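Local coordinates for protein P450 epoxidase (PDB 1Q5D) that belongs to the cytochrome P450 family of haem proteins and binds protoporphyrin IX containing iron, at residues Lys18-Pro30 with Glu393-Asn405. Numbering follows the deposited sequence.
Sequences KPFAPGYAEDPFP and ETPVFGYHPAFRN. With EPB (7,11-dihydroxy-8,8,10,12,16-pentamethyl-3-[1-methyl-2-(2-methyl-thiazol-4-yl)vinyl]-4,17-dioxabicyclo[14.1.0]heptadecane-5,9-dione), chain C.
Arg404 sets CG anti to its carbonyl carbon (chi1 -52°) and folds its chain at chi3 (45°), which swings the guanidinium side-on to the carbonyl of Ala25. Arg404 grips that one oxygen with two hydrogen bonds: NE lies 2.7 Å from Ala25 O, on a lone pair, and NH2 lies 2.9 Å from it, nearly in line with the C=O bond. Pro28 CD covers one guanidinium face, 3.5 Å from Arg404 NH2, while the Phe29 ring stands almost perpendicular to the guanidinium plane. NH1 turns to Asp298 in a salt bridge and to Asn299 O, which should fix the group's rotation. In this cytochrome P450 fold the contact joins the N-terminal loop and the start of helix 29-38 to strand 396-397 and the loop that leads on to strand 406-412; that loop reaches the ligand pocket, where Ala402 CB lies 3.3 Å from EPB O12. Farther along, the Phe397 ring takes Glu26 CA over one face in a CH-pi contact, 3.8 Å from CA to the ring centroid, and Phe397 CB meets Ala25 CB. Tyr399 brings CE2 to 3.3 Å from Phe20 O and its hydroxyl against Pro22, and the Phe20 ring meets Pro401 CA edge-on.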
loop_
_atom_site.group_PDB
_atom_site.type_symbol
_atom_site.label_atom_id
_atom_site.label_comp_id
_atom_site.label_asym_id
_atom_site.label_seq_id
_atom_site.Cartn_x
_atom_site.Cartn_y
_atom_site.Cartn_z
ATOM N N LYS A 18 -9.974 12.778 14.303
ATOM C CA LYS A 18 -10.982 11.733 14.143
ATOM C C LYS A 18 -10.920 11.135 12.745
ATOM O O LYS A 18 -11.761 11.442 11.905
ATOM C CB LYS A 18 -12.382 12.333 14.353
ATOM C CG LYS A 18 -12.616 12.855 15.754
ATOM C CD LYS A 18 -13.866 13.729 15.811
ATOM C CE LYS A 18 -14.065 14.267 17.218
ATOM N NZ LYS A 18 -15.379 14.945 17.349
ATOM N N PRO A 19 -9.938 10.280 12.485
ATOM C CA PRO A 19 -9.744 9.737 11.125
ATOM C C PRO A 19 -10.800 8.687 10.700
ATOM O O PRO A 19 -10.738 8.200 9.555
ATOM C CB PRO A 19 -8.358 9.104 11.208
ATOM C CG PRO A 19 -8.240 8.664 12.675
ATOM C CD PRO A 19 -8.945 9.764 13.446
ATOM N N PHE A 20 -11.731 8.334 11.595
ATOM C CA PHE A 20 -12.854 7.454 11.234
ATOM C C PHE A 20 -14.193 8.183 11.139
ATOM O O PHE A 20 -15.229 7.564 10.887
ATOM C CB PHE A 20 -12.961 6.245 12.183
ATOM C CG PHE A 20 -11.758 5.359 12.134
ATOM C CD1 PHE A 20 -10.750 5.488 13.067
ATOM C CD2 PHE A 20 -11.605 4.444 11.106
ATOM C CE1 PHE A 20 -9.615 4.681 13.005
ATOM C CE2 PHE A 20 -10.473 3.650 11.034
ATOM C CZ PHE A 20 -9.477 3.772 11.994
ATOM N N ALA A 21 -14.168 9.499 11.307
ATOM C CA ALA A 21 -15.365 10.311 11.118
ATOM C C ALA A 21 -15.828 10.224 9.676
ATOM O O ALA A 21 -15.002 10.177 8.752
ATOM C CB ALA A 21 -15.093 11.758 11.480
ATOM N N PRO A 22 -17.139 10.180 9.472
ATOM C CA PRO A 22 -17.710 10.274 8.126
ATOM C C PRO A 22 -17.147 11.498 7.440
ATOM O O PRO A 22 -17.014 12.550 8.069
ATOM C CB PRO A 22 -19.215 10.465 8.388
ATOM C CG PRO A 22 -19.442 9.864 9.734
ATOM C CD PRO A 22 -18.167 9.998 10.515
ATOM N N GLY A 23 -16.796 11.363 6.165
ATOM C CA GLY A 23 -16.192 12.458 5.438
ATOM C C GLY A 23 -14.673 12.544 5.452
ATOM O O GLY A 23 -14.102 13.177 4.560
ATOM N N TYR A 24 -14.018 11.932 6.446
ATOM C CA TYR A 24 -12.574 12.082 6.602
ATOM C C TYR A 24 -11.828 11.447 5.437
ATOM O O TYR A 24 -10.994 12.093 4.808
ATOM C CB TYR A 24 -12.074 11.525 7.941
ATOM C CG TYR A 24 -10.561 11.541 8.124
ATOM C CD1 TYR A 24 -9.930 12.574 8.825
ATOM C CD2 TYR A 24 -9.766 10.517 7.617
ATOM C CE1 TYR A 24 -8.554 12.583 9.004
ATOM C CE2 TYR A 24 -8.401 10.514 7.790
ATOM C CZ TYR A 24 -7.793 11.543 8.481
ATOM O OH TYR A 24 -6.425 11.534 8.645
ATOM N N ALA A 25 -12.136 10.189 5.145
ATOM C CA ALA A 25 -11.529 9.514 3.984
ATOM C C ALA A 25 -11.680 10.350 2.707
ATOM O O ALA A 25 -10.709 10.564 1.983
ATOM C CB ALA A 25 -12.116 8.134 3.793
ATOM N N GLU A 26 -12.897 10.822 2.435
ATOM C CA GLU A 26 -13.156 11.645 1.254
ATOM C C GLU A 26 -12.274 12.896 1.167
ATOM O O GLU A 26 -11.824 13.276 0.079
ATOM C CB GLU A 26 -14.633 12.058 1.175
ATOM C CG GLU A 26 -14.968 12.919 -0.039
ATOM C CD GLU A 26 -16.430 13.343 -0.087
ATOM O OE1 GLU A 26 -17.064 13.486 0.992
ATOM O OE2 GLU A 26 -16.954 13.537 -1.207
ATOM N N ASP A 27 -12.030 13.534 2.302
ATOM C CA ASP A 27 -11.243 14.763 2.316
ATOM C C ASP A 27 -10.737 15.068 3.724
ATOM O O ASP A 27 -11.370 15.804 4.488
ATOM C CB ASP A 27 -12.082 15.927 1.783
ATOM C CG ASP A 27 -11.295 17.215 1.680
ATOM O OD1 ASP A 27 -10.042 17.178 1.786
ATOM O OD2 ASP A 27 -11.856 18.321 1.500
ATOM N N PRO A 28 -9.612 14.465 4.082
ATOM C CA PRO A 28 -9.046 14.629 5.416
ATOM C C PRO A 28 -8.221 15.894 5.555
ATOM O O PRO A 28 -7.716 16.175 6.642
ATOM C CB PRO A 28 -8.121 13.419 5.535
ATOM C CG PRO A 28 -7.662 13.194 4.137
ATOM C CD PRO A 28 -8.819 13.535 3.248
ATOM N N PHE A 29 -8.066 16.638 4.468
ATOM C CA PHE A 29 -7.024 17.661 4.443
ATOM C C PHE A 29 -7.245 18.879 5.348
ATOM O O PHE A 29 -6.326 19.261 6.086
ATOM C CB PHE A 29 -6.613 17.970 2.994
ATOM C CG PHE A 29 -6.035 16.772 2.307
ATOM C CD1 PHE A 29 -6.773 16.064 1.373
ATOM C CD2 PHE A 29 -4.798 16.280 2.693
ATOM C CE1 PHE A 29 -6.245 14.927 0.770
ATOM C CE2 PHE A 29 -4.267 15.134 2.103
ATOM C CZ PHE A 29 -4.995 14.470 1.143
ATOM N N PRO A 30 -8.447 19.442 5.357
ATOM C CA PRO A 30 -8.759 20.529 6.300
ATOM C C PRO A 30 -8.518 20.134 7.763
ATOM O O PRO A 30 -7.915 20.907 8.500
ATOM C CB PRO A 30 -10.245 20.809 6.034
ATOM C CG PRO A 30 -10.436 20.397 4.620
ATOM C CD PRO A 30 -9.586 19.133 4.477
ATOM N N GLU A 393 -20.779 10.429 -10.734
ATOM C CA GLU A 393 -21.204 10.976 -9.454
ATOM C C GLU A 393 -20.132 10.726 -8.400
ATOM O O GLU A 393 -19.197 9.955 -8.632
ATOM C CB GLU A 393 -22.548 10.378 -9.030
ATOM C CG GLU A 393 -22.459 9.299 -7.967
ATOM C CD GLU A 393 -22.244 7.921 -8.550
ATOM O OE1 GLU A 393 -23.104 7.457 -9.329
ATOM O OE2 GLU A 393 -21.209 7.303 -8.223
ATOM N N THR A 394 -20.270 11.384 -7.253
ATOM C CA THR A 394 -19.259 11.338 -6.199
ATOM C C THR A 394 -18.866 9.913 -5.819
ATOM O O THR A 394 -19.726 9.057 -5.583
ATOM C CB THR A 394 -19.750 12.096 -4.946
ATOM O OG1 THR A 394 -20.668 13.128 -5.335
ATOM C CG2 THR A 394 -18.606 12.873 -4.314
ATOM N N PRO A 395 -17.564 9.658 -5.759
ATOM C CA PRO A 395 -17.069 8.356 -5.311
ATOM C C PRO A 395 -17.511 8.068 -3.883
ATOM O O PRO A 395 -17.671 8.981 -3.078
ATOM C CB PRO A 395 -15.544 8.512 -5.367
ATOM C CG PRO A 395 -15.299 9.985 -5.400
ATOM C CD PRO A 395 -16.475 10.585 -6.115
ATOM N N VAL A 396 -17.714 6.798 -3.578
ATOM C CA VAL A 396 -18.059 6.390 -2.216
ATOM C C VAL A 396 -16.812 5.878 -1.475
ATOM O O VAL A 396 -16.056 5.057 -2.009
ATOM C CB VAL A 396 -19.176 5.309 -2.247
ATOM C CG1 VAL A 396 -19.477 4.758 -0.843
ATOM C CG2 VAL A 396 -20.444 5.877 -2.916
ATOM N N PHE A 397 -16.602 6.370 -0.252
ATOM C CA PHE A 397 -15.451 5.979 0.562
ATOM C C PHE A 397 -15.916 5.104 1.731
ATOM O O PHE A 397 -17.085 5.182 2.135
ATOM C CB PHE A 397 -14.710 7.221 1.075
ATOM C CG PHE A 397 -13.909 7.943 0.006
ATOM C CD1 PHE A 397 -12.571 7.646 -0.196
ATOM C CD2 PHE A 397 -14.500 8.899 -0.796
ATOM C CE1 PHE A 397 -11.834 8.290 -1.191
ATOM C CE2 PHE A 397 -13.771 9.554 -1.789
ATOM C CZ PHE A 397 -12.439 9.251 -1.983
ATOM N N GLY A 398 -15.011 4.291 2.281
ATOM C CA GLY A 398 -15.346 3.436 3.413
ATOM C C GLY A 398 -14.553 3.745 4.665
ATOM O O GLY A 398 -14.095 4.878 4.846
ATOM N N TYR A 399 -14.367 2.736 5.511
ATOM C CA TYR A 399 -13.719 2.897 6.816
ATOM C C TYR A 399 -12.610 1.863 7.056
ATOM O O TYR A 399 -12.428 1.385 8.183
ATOM C CB TYR A 399 -14.758 2.776 7.944
ATOM C CG TYR A 399 -15.846 3.813 7.897
ATOM C CD1 TYR A 399 -17.121 3.500 7.422
ATOM C CD2 TYR A 399 -15.609 5.103 8.324
ATOM C CE1 TYR A 399 -18.117 4.458 7.371
ATOM C CE2 TYR A 399 -16.598 6.067 8.275
ATOM C CZ TYR A 399 -17.843 5.738 7.813
ATOM O OH TYR A 399 -18.808 6.715 7.779
ATOM N N HIS A 400 -11.895 1.486 6.005
ATOM C CA HIS A 400 -10.719 0.620 6.143
ATOM C C HIS A 400 -9.748 1.234 7.161
ATOM O O HIS A 400 -9.495 2.441 7.129
ATOM C CB HIS A 400 -10.034 0.455 4.771
ATOM C CG HIS A 400 -8.973 -0.596 4.742
ATOM N ND1 HIS A 400 -7.800 -0.484 5.452
ATOM C CD2 HIS A 400 -8.903 -1.779 4.083
ATOM C CE1 HIS A 400 -7.050 -1.550 5.233
ATOM N NE2 HIS A 400 -7.701 -2.355 4.414
ATOM N N PRO A 401 -9.221 0.425 8.073
ATOM C CA PRO A 401 -8.364 0.943 9.147
ATOM C C PRO A 401 -7.070 1.585 8.657
ATOM O O PRO A 401 -6.497 2.412 9.381
ATOM C CB PRO A 401 -8.036 -0.303 9.976
ATOM C CG PRO A 401 -8.284 -1.452 9.069
ATOM C CD PRO A 401 -9.428 -1.030 8.184
ATOM N N ALA A 402 -6.618 1.219 7.459
ATOM C CA ALA A 402 -5.353 1.757 6.946
ATOM C C ALA A 402 -5.498 2.711 5.761
ATOM O O ALA A 402 -4.636 3.554 5.530
ATOM C CB ALA A 402 -4.394 0.599 6.574
ATOM N N PHE A 403 -6.564 2.564 4.986
ATOM C CA PHE A 403 -6.677 3.291 3.743
ATOM C C PHE A 403 -7.895 4.179 3.710
ATOM O O PHE A 403 -8.939 3.857 4.299
ATOM C CB PHE A 403 -6.789 2.313 2.563
ATOM C CG PHE A 403 -5.599 1.415 2.405
ATOM C CD1 PHE A 403 -5.736 0.035 2.505
ATOM C CD2 PHE A 403 -4.352 1.948 2.109
ATOM C CE1 PHE A 403 -4.641 -0.795 2.344
ATOM C CE2 PHE A 403 -3.249 1.129 1.938
ATOM C CZ PHE A 403 -3.388 -0.249 2.061
ATOM N N ARG A 404 -7.769 5.277 2.980
ATOM C CA ARG A 404 -8.923 6.046 2.577
ATOM C C ARG A 404 -9.530 5.283 1.392
ATOM O O ARG A 404 -9.392 5.696 0.234
ATOM C CB ARG A 404 -8.506 7.470 2.166
ATOM C CG ARG A 404 -7.649 8.230 3.203
ATOM C CD ARG A 404 -7.005 9.540 2.667
ATOM N NE ARG A 404 -7.988 10.308 1.905
ATOM C CZ ARG A 404 -7.700 11.067 0.856
ATOM N NH1 ARG A 404 -6.445 11.194 0.444
ATOM N NH2 ARG A 404 -8.670 11.708 0.223
ATOM N N ASN A 405 -10.196 4.160 1.690
ATOM C CA ASN A 405 -10.595 3.212 0.657
ATOM C C ASN A 405 -11.794 3.688 -0.161
ATOM O O ASN A 405 -12.857 3.995 0.393
ATOM C CB ASN A 405 -10.879 1.821 1.270
ATOM C CG ASN A 405 -11.974 1.852 2.350
ATOM O OD1 ASN A 405 -11.982 2.722 3.223
ATOM N ND2 ASN A 405 -12.900 0.870 2.291
HETATM O O16 EPB C . -2.179 -2.831 4.265
HETATM C C51 EPB C . 0.207 1.211 3.180
HETATM O O41 EPB C . 1.920 -0.535 2.071
HETATM C C5 EPB C . 1.242 0.148 3.118
HETATM C C4 EPB C . 1.096 -1.440 2.816
HETATM C C16 EPB C . -1.505 -2.646 5.210
HETATM O O1 EPB C . -0.143 -2.888 5.299
HETATM C C2 EPB C . 0.676 -3.501 4.139
HETATM C C3 EPB C . 1.721 -2.417 3.661
HETATM C C20 EPB C . 1.353 -4.746 4.844
HETATM C C21 EPB C . 0.335 -5.836 5.141
HETATM C C22 EPB C . 2.687 -4.814 5.121
HETATM C C23 EPB C . 3.509 -5.825 5.788
HETATM N N26 EPB C . 2.965 -6.547 6.836
HETATM C C25 EPB C . 3.867 -7.420 7.352
HETATM C C27 EPB C . 3.458 -8.299 8.469
HETATM C C24 EPB C . 4.798 -6.113 5.540
HETATM S S1 EPB C . 5.358 -7.336 6.599
HETATM C C15 EPB C . -2.120 -2.082 6.516
HETATM C C14 EPB C . -1.638 -2.785 7.864
HETATM O O14 EPB C . -1.878 -4.160 7.618
HETATM C C13 EPB C . -2.270 -2.209 9.250
HETATM C C29 EPB C . -3.820 -2.450 9.221
HETATM C C30 EPB C . -1.757 -3.027 10.432
HETATM C C12 EPB C . -2.015 -0.607 9.419
HETATM O O12 EPB C . -2.992 0.203 9.507
HETATM C C11 EPB C . -0.596 0.082 9.481
HETATM C C28 EPB C . -0.663 1.003 10.724
HETATM C C10 EPB C . -0.215 0.457 8.080
HETATM O O10 EPB C . -1.014 1.596 7.630
HETATM C C9 EPB C . 1.260 0.803 8.114
HETATM C C91 EPB C . 2.022 -0.385 8.473
HETATM C C8 EPB C . 1.869 1.133 6.795
HETATM C C7 EPB C . 0.931 0.963 5.531
HETATM C C6 EPB C . 1.841 -0.064 4.668
#